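Local coordinates for protein probable zinc protease PqqL (Escherichia coli, PDB 6OFT) that probably acts as a zinc-dependent periplasmic endopeptidase of the M16 family, here represented by its N-terminal half, at residues Leu452-Glu455 with Lys456-Asn460; Asp328-Met331 with Gln332-Ala335; Met339-Leu342 with Ala343-Gln347. One frame throughout, in Å; residues are numbered along the deposited sequence.

Along the chain, contact 2 comes first. Residues 328-335 carry the loop after strand 317-326 into helix 331-348. Contact 3, residues 339-347, follows further along that same helix. Contact 1 comes last, on helix 448-459. Each contact joins adjoining segments, so none closes a long loop. The three follow in series, without nesting or crossing. Space brings them together again: helix 448-459 packs along helix 331-348. Leu454 of contact 1 touches Ala335 and Gln332 of contact 2, while Tyr458 and Glu455 reach Ala340 and Met339 of contact 3. Contact 2 also ties the helix start to strand 430-436 of the five-stranded sheet.

Contact 1 of 3, residues Leu452-Glu455 with Lys456-Asn460; sequences LALE and KEYAN
Helix 448-459 makes its last turns here, and Leu454 meets Tyr458 along one side of it, one turn apart. The leucine lies alongside the tyrosine, both leaving the helix in one direction. CD1 of Leu454 lies 3.8 Å from CE2 of Tyr458, and Leu454 CG sits at the ring edge, in its plane. The leucine therefore borders the ring and does not cover a face. With CG anti to the backbone N (chi1 -166°), the leucine branch is brought to the ring edge of Tyr458. Glu457 slants across the leucine, with OE2 3.9 Å from Leu454 CD1. Four backbone bonds hold the turns together. Lys456 N donates to Leu452 O at 3.0 Å and Glu457 N to Ala453 O at 3.0 Å. Tyr458 N donates to Leu454 O at 3.1 Å. The bond from Ala459 N to Glu455 O is 2.8 Å long. The Tyr458 hydroxyl bonds to Asn336 OD1 on helix 331-348, while Glu455 OE2 bonds to a glycerol. The helix is thus two-sided: Leu454 and the tyrosine ring give an apolar strip against helix 331-348, with a polar anchor at the ring's end, while Lys456 and Glu457 are exposed.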
loop_
_atom_site.group_PDB
_atom_site.type_symbol
_atom_site.label_atom_id
_atom_site.label_comp_id
_atom_site.label_asym_id
_atom_site.label_seq_id
_atom_site.Cartn_x
_atom_site.Cartn_y
_atom_site.Cartn_z
ATOM N N LEU A 452 2.011 -16.518 -26.904
ATOM C CA LEU A 452 0.646 -17.038 -27.167
ATOM C C LEU A 452 0.706 -18.401 -27.864
ATOM O O LEU A 452 -0.201 -19.151 -27.628
ATOM C CB LEU A 452 -0.180 -16.007 -27.930
ATOM C CG LEU A 452 -0.425 -14.686 -27.209
ATOM C CD1 LEU A 452 -1.554 -13.927 -27.851
ATOM C CD2 LEU A 452 -0.701 -14.888 -25.729
ATOM N N ALA A 453 1.729 -18.710 -28.658
ATOM C CA ALA A 453 1.818 -20.044 -29.273
ATOM C C ALA A 453 2.121 -21.072 -28.175
ATOM O O ALA A 453 1.652 -22.210 -28.245
ATOM C CB ALA A 453 2.904 -20.078 -30.341
ATOM N N LEU A 454 2.888 -20.657 -27.152
ATOM C CA LEU A 454 3.214 -21.498 -26.010
ATOM C C LEU A 454 1.962 -21.717 -25.154
ATOM O O LEU A 454 1.732 -22.827 -24.683
ATOM C CB LEU A 454 4.367 -20.887 -25.200
ATOM C CG LEU A 454 5.048 -21.810 -24.174
ATOM C CD1 LEU A 454 5.718 -23.044 -24.858
ATOM C CD2 LEU A 454 6.048 -21.029 -23.322
ATOM N N GLU A 455 1.124 -20.719 -25.048
ATOM C CA GLU A 455 -0.144 -20.829 -24.293
ATOM C C GLU A 455 -1.068 -21.801 -25.033
ATOM O O GLU A 455 -1.618 -22.662 -24.397
ATOM C CB GLU A 455 -0.775 -19.447 -24.140
ATOM C CG GLU A 455 -2.013 -19.409 -23.278
ATOM C CD GLU A 455 -2.650 -18.038 -23.222
ATOM O OE1 GLU A 455 -3.435 -17.734 -24.080
ATOM O OE2 GLU A 455 -2.316 -17.283 -22.364
ATOM N N LYS A 456 -1.195 -21.677 -26.328
ATOM C CA LYS A 456 -2.060 -22.558 -27.126
ATOM C C LYS A 456 -1.577 -24.017 -27.030
ATOM O O LYS A 456 -2.396 -24.931 -26.914
ATOM C CB LYS A 456 -2.091 -22.082 -28.594
ATOM C CG LYS A 456 -3.083 -22.848 -29.472
ATOM C CD LYS A 456 -2.769 -22.684 -30.949
ATOM C CE LYS A 456 -3.841 -23.320 -31.799
ATOM N NZ LYS A 456 -3.422 -23.438 -33.222
ATOM N N GLU A 457 -0.252 -24.225 -27.101
ATOM C CA GLU A 457 0.405 -25.531 -26.976
ATOM C C GLU A 457 -0.036 -26.191 -25.654
ATOM O O GLU A 457 -0.515 -27.323 -25.679
ATOM C CB GLU A 457 1.934 -25.337 -26.991
ATOM C CG GLU A 457 2.762 -26.607 -26.918
ATOM C CD GLU A 457 4.259 -26.351 -26.890
ATOM O OE1 GLU A 457 4.788 -25.808 -27.887
ATOM O OE2 GLU A 457 4.903 -26.694 -25.872
ATOM N N TYR A 458 0.089 -25.460 -24.525
ATOM C CA TYR A 458 -0.299 -25.943 -23.198
ATOM C C TYR A 458 -1.815 -26.118 -23.035
ATOM O O TYR A 458 -2.237 -27.101 -22.423
ATOM C CB TYR A 458 0.295 -25.073 -22.084
ATOM C CG TYR A 458 1.733 -25.435 -21.781
ATOM C CD1 TYR A 458 2.045 -26.578 -21.048
ATOM C CD2 TYR A 458 2.784 -24.646 -22.240
ATOM C CE1 TYR A 458 3.367 -26.924 -20.775
ATOM C CE2 TYR A 458 4.112 -24.985 -21.978
ATOM C CZ TYR A 458 4.399 -26.125 -21.241
ATOM O OH TYR A 458 5.704 -26.470 -20.967
ATOM N N ALA A 459 -2.624 -25.215 -23.632
ATOM C CA ALA A 459 -4.087 -25.281 -23.573
ATOM C C ALA A 459 -4.656 -26.533 -24.251
ATOM O O ALA A 459 -5.704 -27.026 -23.827
ATOM C CB ALA A 459 -4.697 -24.040 -24.196
ATOM N N ASN A 460 -3.979 -27.017 -25.320
ATOM C CA ASN A 460 -4.370 -28.194 -26.108
ATOM C C ASN A 460 -3.707 -29.497 -25.635
ATOM O O ASN A 460 -3.917 -30.542 -26.250
ATOM C CB ASN A 460 -4.140 -27.959 -27.617
ATOM C CG ASN A 460 -4.857 -26.759 -28.204
ATOM O OD1 ASN A 460 -4.371 -26.133 -29.146
ATOM N ND2 ASN A 460 -6.026 -26.407 -27.682
#

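Contact 2 of 3, residues Asp328-Met331 with Gln332-Ala335; sequences DDNM and QDAA
Met331 and Ala335 form the tight part of this contact, at the start of helix 331-348. Ala335 N donates to Met331 O at 3.1 Å, with an N-H...O angle of 167°. The same carbonyl oxygen is met by two methyl groups: Ala335 CB is 3.5 Å from Met331 O, and Ala334 CB is 3.6 Å from Met331 O. All three residues are buried. The CB of Met331 leaves the backbone directed away from the residues that follow. CG stands anti to the carbonyl carbon (chi1 -56°), and the chain bends again at chi2 and chi3. It packs on Gln434 and Val436 of strand 430-436 and on Lys444.

The other side is looser. Ala334 N reaches Asn330 O at 3.5 Å, a weak bond. Asn330 CB and Asp333 OD1 are 4.1 Å apart, a slack contact beside the first turn. Gln332 is exposed, though its side chain touches Leu446 and Leu454. Ahead of the helix, Asp329 OD1 accepts a hydrogen bond from Asn438 ND2, which links the loop to Asn438.

Asn330 stands at the N-cap, yet its side chain caps nothing. The backbone makes an inverse gamma turn about it, with a weak bond from Met331 N to Asp329 O at 2.8 Å. The arrangement is a strand-to-helix connection that enters its helix through this turn.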
loop_
_atom_site.group_PDB
_atom_site.type_symbol
_atom_site.label_atom_id
_atom_site.label_comp_id
_atom_site.label_asym_id
_atom_site.label_seq_id
_atom_site.Cartn_x
_atom_site.Cartn_y
_atom_site.Cartn_z
ATOM N N ASP A 328 19.286 -17.768 -14.677
ATOM C CA ASP A 328 20.214 -16.987 -15.504
ATOM C C ASP A 328 19.472 -16.187 -16.599
ATOM O O ASP A 328 18.727 -15.251 -16.280
ATOM C CB ASP A 328 21.344 -17.868 -16.100
ATOM C CG ASP A 328 22.148 -18.654 -15.083
ATOM O OD1 ASP A 328 22.709 -18.025 -14.152
ATOM O OD2 ASP A 328 22.239 -19.901 -15.230
ATOM N N ASP A 329 19.666 -16.590 -17.874
ATOM C CA ASP A 329 19.102 -15.982 -19.081
ATOM C C ASP A 329 18.115 -16.925 -19.791
ATOM O O ASP A 329 17.669 -16.633 -20.902
ATOM C CB ASP A 329 20.253 -15.584 -20.034
ATOM C CG ASP A 329 21.281 -14.658 -19.408
ATOM O OD1 ASP A 329 20.922 -13.923 -18.457
ATOM O OD2 ASP A 329 22.440 -14.669 -19.863
ATOM N N ASN A 330 17.755 -18.037 -19.135
ATOM C CA ASN A 330 16.864 -19.038 -19.693
ATOM C C ASN A 330 15.401 -18.574 -19.642
ATOM O O ASN A 330 14.621 -19.007 -18.789
ATOM C CB ASN A 330 17.107 -20.412 -19.034
ATOM C CG ASN A 330 18.559 -20.876 -19.051
ATOM O OD1 ASN A 330 19.400 -20.417 -19.848
ATOM N ND2 ASN A 330 18.886 -21.804 -18.160
ATOM N N MET A 331 15.042 -17.679 -20.581
ATOM C CA MET A 331 13.694 -17.108 -20.694
ATOM C C MET A 331 12.646 -18.129 -21.133
ATOM O O MET A 331 11.494 -18.036 -20.704
ATOM C CB MET A 331 13.683 -15.860 -21.598
ATOM C CG MET A 331 14.654 -14.757 -21.152
ATOM S SD MET A 331 14.443 -14.195 -19.444
ATOM C CE MET A 331 13.049 -13.095 -19.633
ATOM N N GLN A 332 13.045 -19.119 -21.951
ATOM C CA GLN A 332 12.151 -20.170 -22.447
ATOM C C GLN A 332 11.660 -21.072 -21.318
ATOM O O GLN A 332 10.464 -21.364 -21.245
ATOM C CB GLN A 332 12.820 -20.987 -23.562
ATOM C CG GLN A 332 11.836 -21.769 -24.430
ATOM C CD GLN A 332 11.043 -20.876 -25.352
ATOM O OE1 GLN A 332 11.595 -20.150 -26.189
ATOM N NE2 GLN A 332 9.728 -20.915 -25.214
ATOM N N ASP A 333 12.566 -21.458 -20.409
ATOM C CA ASP A 333 12.234 -22.309 -19.264
ATOM C C ASP A 333 11.298 -21.629 -18.280
ATOM O O ASP A 333 10.412 -22.292 -17.736
ATOM C CB ASP A 333 13.509 -22.831 -18.572
ATOM C CG ASP A 333 14.262 -23.882 -19.370
ATOM O OD1 ASP A 333 15.418 -24.184 -19.007
ATOM O OD2 ASP A 333 13.693 -24.405 -20.356
ATOM N N ALA A 334 11.492 -20.308 -18.058
ATOM C CA ALA A 334 10.657 -19.485 -17.184
ATOM C C ALA A 334 9.232 -19.431 -17.745
ATOM O O ALA A 334 8.280 -19.732 -17.023
ATOM C CB ALA A 334 11.233 -18.078 -17.079
ATOM N N ALA A 335 9.105 -19.097 -19.050
ATOM C CA ALA A 335 7.838 -19.018 -19.772
ATOM C C ALA A 335 7.139 -20.384 -19.729
ATOM O O ALA A 335 5.951 -20.446 -19.389
ATOM C CB ALA A 335 8.082 -18.579 -21.209
#

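Contact 3 of 3, residues Met339-Leu342 with Ala343-Gln347; sequences MAEL and ATIDQ
Thr344 folds its hydroxyl back onto Ala340 O, one turn earlier in helix 331-348. OG1 donates to that oxygen at 2.7 Å. Thr344 N donates to the same Ala340 O at 3.0 Å, with an N-H...O angle of 148°. The two donors arrive from opposite faces of the carbonyl plane, so one oxygen is gripped twice by one residue. The torsion explains the reach: chi1 of -59° puts OG1 beside the backbone N and anti to the carbonyl carbon. This buried hydroxyl thus has its acceptor within the helix.

Next to it, Ile345 packs against Glu341. Its CG1 lies 3.2 Å from Glu341 O and its CD1 3.8 Å from Glu341 OE2. The two side chains pass at an angle to each other. Ile345 N also bonds to Glu341 O, at 3.3 Å. On another side of the helix, Asp346 N donates to Leu342 O at 3.0 Å, and Asp346 CG comes within 3.2 Å of Leu342 O. Ala343 N bonds to Met339 O in the same alpha-helical i to i+4 pattern. Threonine bonding back to the carbonyl four residues earlier is a familiar helix feature, and here it occurs in a long helix of the five-stranded-sheet half of the chain.

Further out, neighbouring helices and a loop pack on these groups. The Asp346 carboxylate is fixed by Trp421 NE1, which bonds to OD1, and by a salt bridge from Arg425 NH2 to OD2. Both partners belong to helix 414-425, which Leu342 also touches. Glu341 rests on Phe287, Arg290 and Leu291 of helix 271-296. The Ala343 methyl touches Tyr458 of helix 448-459 and Leu463 of a loop.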
loop_
_atom_site.group_PDB
_atom_site.type_symbol
_atom_site.label_atom_id
_atom_site.label_comp_id
_atom_site.label_asym_id
_atom_site.label_seq_id
_atom_site.Cartn_x
_atom_site.Cartn_y
_atom_site.Cartn_z
ATOM N N MET A 339 3.479 -20.965 -17.936
ATOM C CA MET A 339 2.399 -21.411 -18.815
ATOM C C MET A 339 1.850 -22.775 -18.396
ATOM O O MET A 339 0.635 -22.984 -18.430
ATOM C CB MET A 339 2.919 -21.492 -20.261
ATOM C CG MET A 339 1.880 -21.138 -21.303
ATOM S SD MET A 339 1.407 -19.388 -21.242
ATOM C CE MET A 339 2.917 -18.615 -21.917
ATOM N N ALA A 340 2.756 -23.711 -18.048
ATOM C CA ALA A 340 2.435 -25.075 -17.622
ATOM C C ALA A 340 1.623 -25.055 -16.337
ATOM O O ALA A 340 0.626 -25.764 -16.267
ATOM C CB ALA A 340 3.713 -25.871 -17.411
ATOM N N GLU A 341 2.005 -24.201 -15.346
ATOM C CA GLU A 341 1.278 -24.107 -14.077
ATOM C C GLU A 341 -0.098 -23.456 -14.238
ATOM O O GLU A 341 -1.048 -23.901 -13.607
ATOM C CB GLU A 341 2.095 -23.407 -12.979
ATOM C CG GLU A 341 1.637 -23.834 -11.586
ATOM C CD GLU A 341 2.003 -22.954 -10.404
ATOM O OE1 GLU A 341 3.169 -22.507 -10.328
ATOM O OE2 GLU A 341 1.126 -22.732 -9.536
ATOM N N LEU A 342 -0.203 -22.421 -15.072
ATOM C CA LEU A 342 -1.473 -21.727 -15.311
ATOM C C LEU A 342 -2.470 -22.637 -16.045
ATOM O O LEU A 342 -3.642 -22.660 -15.688
ATOM C CB LEU A 342 -1.269 -20.397 -16.074
ATOM C CG LEU A 342 -0.509 -19.262 -15.368
ATOM C CD1 LEU A 342 -0.167 -18.168 -16.359
ATOM C CD2 LEU A 342 -1.303 -18.669 -14.195
ATOM N N ALA A 343 -1.991 -23.407 -17.037
ATOM C CA ALA A 343 -2.810 -24.346 -17.801
ATOM C C ALA A 343 -3.249 -25.554 -16.952
ATOM O O ALA A 343 -4.372 -26.029 -17.123
ATOM C CB ALA A 343 -2.061 -24.815 -19.035
ATOM N N THR A 344 -2.381 -26.035 -16.030
ATOM C CA THR A 344 -2.697 -27.156 -15.124
ATOM C C THR A 344 -3.904 -26.781 -14.218
ATOM O O THR A 344 -4.824 -27.589 -14.052
ATOM C CB THR A 344 -1.435 -27.605 -14.347
ATOM O OG1 THR A 344 -0.437 -28.000 -15.290
ATOM C CG2 THR A 344 -1.705 -28.778 -13.409
ATOM N N ILE A 345 -3.897 -25.546 -13.668
ATOM C CA ILE A 345 -4.974 -25.002 -12.819
ATOM C C ILE A 345 -6.234 -24.795 -13.679
ATOM O O ILE A 345 -7.347 -25.042 -13.200
ATOM C CB ILE A 345 -4.545 -23.708 -12.081
ATOM C CG1 ILE A 345 -3.254 -23.929 -11.260
ATOM C CG2 ILE A 345 -5.679 -23.187 -11.180
ATOM C CD1 ILE A 345 -2.480 -22.621 -10.879
ATOM N N ASP A 346 -6.063 -24.353 -14.954
ATOM C CA ASP A 346 -7.201 -24.179 -15.875
ATOM C C ASP A 346 -7.965 -25.500 -16.046
ATOM O O ASP A 346 -9.195 -25.513 -16.043
ATOM C CB ASP A 346 -6.734 -23.723 -17.271
ATOM C CG ASP A 346 -6.323 -22.277 -17.434
ATOM O OD1 ASP A 346 -6.654 -21.457 -16.552
ATOM O OD2 ASP A 346 -5.678 -21.961 -18.454
ATOM N N GLN A 347 -7.218 -26.601 -16.197
ATOM C CA GLN A 347 -7.756 -27.927 -16.450
ATOM C C GLN A 347 -8.250 -28.685 -15.207
ATOM O O GLN A 347 -9.258 -29.382 -15.319
ATOM C CB GLN A 347 -6.728 -28.765 -17.225
ATOM C CG GLN A 347 -6.581 -28.353 -18.703
ATOM C CD GLN A 347 -5.385 -28.965 -19.416
ATOM O OE1 GLN A 347 -4.920 -30.064 -19.102
ATOM N NE2 GLN A 347 -4.867 -28.267 -20.421
#